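Long-range contact in arylsulfatase (Pseudoalteromonas sp. MB47, PDB 7AJ0), which probably removes sulfate groups from the algal polysaccharide fucoidan as an exo-acting, calcium-binding hydrolase that assembles into a hexamer: residues Thr103-Pro115 with Gly373-Leu385. Numbering follows the deposited sequence.
Sequences TSSRAALTTGRLP and GLMDLTDIYMTSL
The ring of Y381 lies flat against the backbone of T111 and G112: G112 N and T111 C sit over one face, while CG of L385, from the next turn of the ring's own helix, lies over the rim of the opposite face. L109 O comes to the edge near CB, and the methyl CE of M382 lies in the ring plane. G112 CA makes a CH-pi contact, 3.6 Å from the Y381 ring centroid. G112 has positive phi, and Y381 CD1 lies where a CB would have to go. With CG anti to the backbone N (chi1 169°), Y381 lays its ring over the T111-G112 backbone, and its OH hydrogen-bonds to V139 O. A leucine here would probably leave the peptide of T111 and G112 without its flat cover and V139 O without this hydroxyl. This is helix packing in the sulfatase domain, of the alkaline phosphatase superfamily fold: the axes of helices 103-111 and 377-385 come within 7.0 Å at -20°, nearly parallel, with no hydrogen bond between the two segments. D376 and D379 form a capping box, D376 N giving its hydrogen to D379 OD2, while T378 N bonds D376 OD1 at 3.0 Å, on the anti side and 27° out of the carboxylate plane. T378 then puts its methyl CG2 against A108, 3.6 Å from A108 CB, and against the peptide joining G112 and R113. L377 sends CD1 to S105 CB at 3.6 Å, while S105 OG bonds D325 O, the carbonyl of a calcium-site residue. Farther along, the side chains of L109 and I380 cross at a slant, L109 CD1 lying 3.9 Å from I380 CG2; I380 also touches M96 on strand 91-97.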
loop_
_atom_site.group_PDB
_atom_site.type_symbol
_atom_site.label_atom_id
_atom_site.label_comp_id
_atom_site.label_asym_id
_atom_site.label_seq_id
_atom_site.Cartn_x
_atom_site.Cartn_y
_atom_site.Cartn_z
ATOM N N THR A 103 11.803 -6.230 29.318
ATOM C CA THR A 103 12.681 -5.627 30.315
ATOM C C THR A 103 12.121 -4.305 30.822
ATOM O O THR A 103 12.238 -3.987 32.011
ATOM C CB THR A 103 14.078 -5.418 29.725
ATOM O OG1 THR A 103 14.624 -6.680 29.327
ATOM C CG2 THR A 103 14.999 -4.761 30.744
ATOM N N SER A 104 11.507 -3.522 29.932
ATOM C CA SER A 104 10.996 -2.215 30.325
ATOM C C SER A 104 9.817 -2.343 31.282
ATOM O O SER A 104 9.726 -1.598 32.265
ATOM C CB SER A 104 10.601 -1.420 29.081
ATOM O OG SER A 104 11.750 -1.015 28.357
ATOM N N SER A 105 8.911 -3.285 31.016
ATOM C CA SER A 105 7.754 -3.466 31.886
ATOM C C SER A 105 8.152 -4.049 33.236
ATOM O O SER A 105 7.573 -3.692 34.267
ATOM C CB SER A 105 6.729 -4.371 31.205
ATOM O OG SER A 105 6.078 -3.697 30.148
ATOM N N ARG A 106 9.123 -4.960 33.250
ATOM C CA ARG A 106 9.514 -5.596 34.503
ATOM C C ARG A 106 10.325 -4.653 35.378
ATOM O O ARG A 106 10.232 -4.721 36.609
ATOM C CB ARG A 106 10.278 -6.881 34.198
ATOM C CG ARG A 106 9.353 -7.977 33.698
ATOM C CD ARG A 106 10.024 -8.949 32.750
ATOM N NE ARG A 106 9.013 -9.753 32.067
ATOM C CZ ARG A 106 8.347 -10.753 32.636
ATOM N NH1 ARG A 106 8.588 -11.079 33.898
ATOM N NH2 ARG A 106 7.439 -11.426 31.943
ATOM N N ALA A 107 11.109 -3.764 34.769
ATOM C CA ALA A 107 11.749 -2.700 35.532
ATOM C C ALA A 107 10.705 -1.788 36.169
ATOM O O ALA A 107 10.808 -1.432 37.348
ATOM C CB ALA A 107 12.686 -1.898 34.627
ATOM N N ALA A 108 9.689 -1.399 35.399
ATOM C CA ALA A 108 8.665 -0.509 35.936
ATOM C C ALA A 108 7.944 -1.153 37.112
ATOM O O ALA A 108 7.637 -0.485 38.107
ATOM C CB ALA A 108 7.671 -0.135 34.836
ATOM N N LEU A 109 7.673 -2.453 37.019
ATOM C CA LEU A 109 6.963 -3.142 38.088
ATOM C C LEU A 109 7.797 -3.235 39.357
ATOM O O LEU A 109 7.235 -3.345 40.454
ATOM C CB LEU A 109 6.560 -4.539 37.620
ATOM C CG LEU A 109 5.927 -5.466 38.654
ATOM C CD1 LEU A 109 4.556 -4.957 39.065
ATOM C CD2 LEU A 109 5.843 -6.878 38.092
ATOM N N THR A 110 9.125 -3.195 39.241
ATOM C CA THR A 110 10.000 -3.388 40.391
ATOM C C THR A 110 10.789 -2.136 40.760
ATOM O O THR A 110 11.715 -2.221 41.573
ATOM C CB THR A 110 10.972 -4.545 40.133
ATOM O OG1 THR A 110 11.777 -4.252 38.983
ATOM C CG2 THR A 110 10.209 -5.840 39.908
ATOM N N THR A 111 10.448 -0.980 40.189
ATOM C CA THR A 111 11.094 0.267 40.572
ATOM C C THR A 111 10.135 1.439 40.704
ATOM O O THR A 111 10.565 2.503 41.158
ATOM C CB THR A 111 12.187 0.652 39.563
ATOM O OG1 THR A 111 11.591 0.975 38.300
ATOM C CG2 THR A 111 13.180 -0.487 39.380
ATOM N N GLY A 112 8.864 1.294 40.333
ATOM C CA GLY A 112 7.954 2.419 40.347
ATOM C C GLY A 112 8.306 3.511 39.367
ATOM O O GLY A 112 7.809 4.633 39.497
ATOM N N ARG A 113 9.134 3.209 38.373
ATOM C CA ARG A 113 9.744 4.235 37.540
ATOM C C ARG A 113 9.763 3.803 36.084
ATOM O O ARG A 113 10.161 2.678 35.770
ATOM C CB ARG A 113 11.172 4.530 38.022
ATOM C CG ARG A 113 11.230 5.558 39.130
ATOM C CD ARG A 113 12.438 5.382 40.024
ATOM N NE ARG A 113 13.709 5.445 39.307
ATOM C CZ ARG A 113 14.272 6.565 38.866
ATOM N NH1 ARG A 113 13.670 7.733 39.045
ATOM N NH2 ARG A 113 15.440 6.516 38.239
ATOM N N LEU A 114 9.322 4.696 35.208
ATOM C CA LEU A 114 9.487 4.469 33.782
ATOM C C LEU A 114 10.949 4.133 33.495
ATOM O O LEU A 114 11.851 4.780 34.042
ATOM C CB LEU A 114 9.053 5.707 32.998
ATOM C CG LEU A 114 7.545 5.963 32.980
ATOM C CD1 LEU A 114 7.243 7.360 32.469
ATOM C CD2 LEU A 114 6.838 4.915 32.129
ATOM N N PRO A 115 11.223 3.126 32.664
ATOM C CA PRO A 115 12.616 2.673 32.506
ATOM C C PRO A 115 13.538 3.700 31.870
ATOM O O PRO A 115 14.762 3.551 31.979
ATOM C CB PRO A 115 12.488 1.416 31.631
ATOM C CG PRO A 115 11.149 1.509 30.991
ATOM C CD PRO A 115 10.268 2.281 31.920
ATOM N N GLY A 373 -10.916 2.424 34.766
ATOM C CA GLY A 373 -10.028 3.473 35.230
ATOM C C GLY A 373 -8.575 3.183 34.901
ATOM O O GLY A 373 -8.130 2.037 34.882
ATOM N N LEU A 374 -7.823 4.251 34.645
ATOM C CA LEU A 374 -6.446 4.101 34.202
ATOM C C LEU A 374 -5.575 3.541 35.321
ATOM O O LEU A 374 -5.650 3.976 36.470
ATOM C CB LEU A 374 -5.886 5.445 33.740
ATOM C CG LEU A 374 -6.554 6.102 32.532
ATOM C CD1 LEU A 374 -5.773 7.355 32.129
ATOM C CD2 LEU A 374 -6.666 5.137 31.368
ATOM N N MET A 375 -4.737 2.564 34.972
ATOM C CA MET A 375 -3.797 1.988 35.923
ATOM C C MET A 375 -2.561 1.517 35.171
ATOM O O MET A 375 -2.630 1.165 33.991
ATOM C CB MET A 375 -4.422 0.832 36.708
ATOM C CG MET A 375 -3.498 0.256 37.767
ATOM S SD MET A 375 -4.372 -0.454 39.170
ATOM C CE MET A 375 -3.011 -1.205 40.067
ATOM N N ASP A 376 -1.431 1.510 35.875
ATOM C CA ASP A 376 -0.115 1.266 35.303
ATOM C C ASP A 376 0.568 0.154 36.086
ATOM O O ASP A 376 0.188 -0.158 37.215
ATOM C CB ASP A 376 0.729 2.557 35.339
ATOM C CG ASP A 376 1.929 2.513 34.410
ATOM O OD1 ASP A 376 2.797 1.630 34.578
ATOM O OD2 ASP A 376 2.007 3.376 33.508
ATOM N N LEU A 377 1.589 -0.454 35.473
ATOM C CA LEU A 377 2.400 -1.420 36.208
ATOM C C LEU A 377 3.143 -0.758 37.364
ATOM O O LEU A 377 3.348 -1.385 38.411
ATOM C CB LEU A 377 3.401 -2.106 35.281
ATOM C CG LEU A 377 2.897 -3.258 34.411
ATOM C CD1 LEU A 377 4.038 -3.781 33.544
ATOM C CD2 LEU A 377 2.302 -4.377 35.247
ATOM N N THR A 378 3.566 0.496 37.196
ATOM C CA THR A 378 4.194 1.204 38.303
ATOM C C THR A 378 3.220 1.436 39.452
ATOM O O THR A 378 3.659 1.652 40.586
ATOM C CB THR A 378 4.759 2.546 37.836
ATOM O OG1 THR A 378 3.708 3.344 37.278
ATOM C CG2 THR A 378 5.848 2.339 36.796
ATOM N N ASP A 379 1.912 1.396 39.183
ATOM C CA ASP A 379 0.933 1.569 40.250
ATOM C C ASP A 379 0.871 0.345 41.157
ATOM O O ASP A 379 0.547 0.471 42.342
ATOM C CB ASP A 379 -0.446 1.862 39.657
ATOM C CG ASP A 379 -0.488 3.176 38.896
ATOM O OD1 ASP A 379 0.433 4.000 39.078
ATOM O OD2 ASP A 379 -1.448 3.387 38.123
ATOM N N ILE A 380 1.166 -0.842 40.623
ATOM C CA ILE A 380 1.258 -2.026 41.471
ATOM C C ILE A 380 2.404 -1.867 42.462
ATOM O O ILE A 380 2.273 -2.179 43.652
ATOM C CB ILE A 380 1.428 -3.292 40.613
ATOM C CG1 ILE A 380 0.224 -3.471 39.685
ATOM C CG2 ILE A 380 1.605 -4.515 41.505
ATOM C CD1 ILE A 380 0.435 -4.499 38.586
ATOM N N TYR A 381 3.548 -1.378 41.979
ATOM C CA TYR A 381 4.686 -1.110 42.852
ATOM C C TYR A 381 4.307 -0.137 43.958
ATOM O O TYR A 381 4.514 -0.417 45.144
ATOM C CB TYR A 381 5.840 -0.567 42.004
ATOM C CG TYR A 381 7.007 0.012 42.766
ATOM C CD1 TYR A 381 6.969 1.314 43.249
ATOM C CD2 TYR A 381 8.162 -0.727 42.968
ATOM C CE1 TYR A 381 8.036 1.852 43.929
ATOM C CE2 TYR A 381 9.236 -0.197 43.649
ATOM C CZ TYR A 381 9.167 1.092 44.127
ATOM O OH TYR A 381 10.235 1.626 44.809
ATOM N N MET A 382 3.737 1.011 43.589
ATOM C CA MET A 382 3.428 2.035 44.581
ATOM C C MET A 382 2.296 1.600 45.501
ATOM O O MET A 382 2.287 1.958 46.684
ATOM C CB MET A 382 3.073 3.345 43.881
ATOM C CG MET A 382 3.309 4.584 44.732
ATOM S SD MET A 382 5.037 4.779 45.217
ATOM C CE MET A 382 5.812 5.157 43.647
ATOM N N THR A 383 1.331 0.841 44.978
ATOM C CA THR A 383 0.286 0.278 45.826
ATOM C C THR A 383 0.873 -0.714 46.823
ATOM O O THR A 383 0.500 -0.717 48.002
ATOM C CB THR A 383 -0.779 -0.392 44.952
ATOM O OG1 THR A 383 -1.344 0.577 44.055
ATOM C CG2 THR A 383 -1.884 -1.000 45.802
ATOM N N SER A 384 1.804 -1.556 46.370
ATOM C CA SER A 384 2.456 -2.495 47.276
ATOM C C SER A 384 3.177 -1.766 48.402
ATOM O O SER A 384 3.111 -2.183 49.563
ATOM C CB SER A 384 3.441 -3.373 46.501
ATOM O OG SER A 384 2.777 -4.178 45.544
ATOM N N LEU A 385 3.877 -0.675 48.078
ATOM C CA LEU A 385 4.630 0.039 49.101
ATOM C C LEU A 385 3.711 0.640 50.156
ATOM O O LEU A 385 4.083 0.717 51.332
ATOM C CB LEU A 385 5.481 1.135 48.467
ATOM C CG LEU A 385 6.555 0.693 47.473
ATOM C CD1 LEU A 385 7.444 1.879 47.114
ATOM C CD2 LEU A 385 7.377 -0.462 48.016
#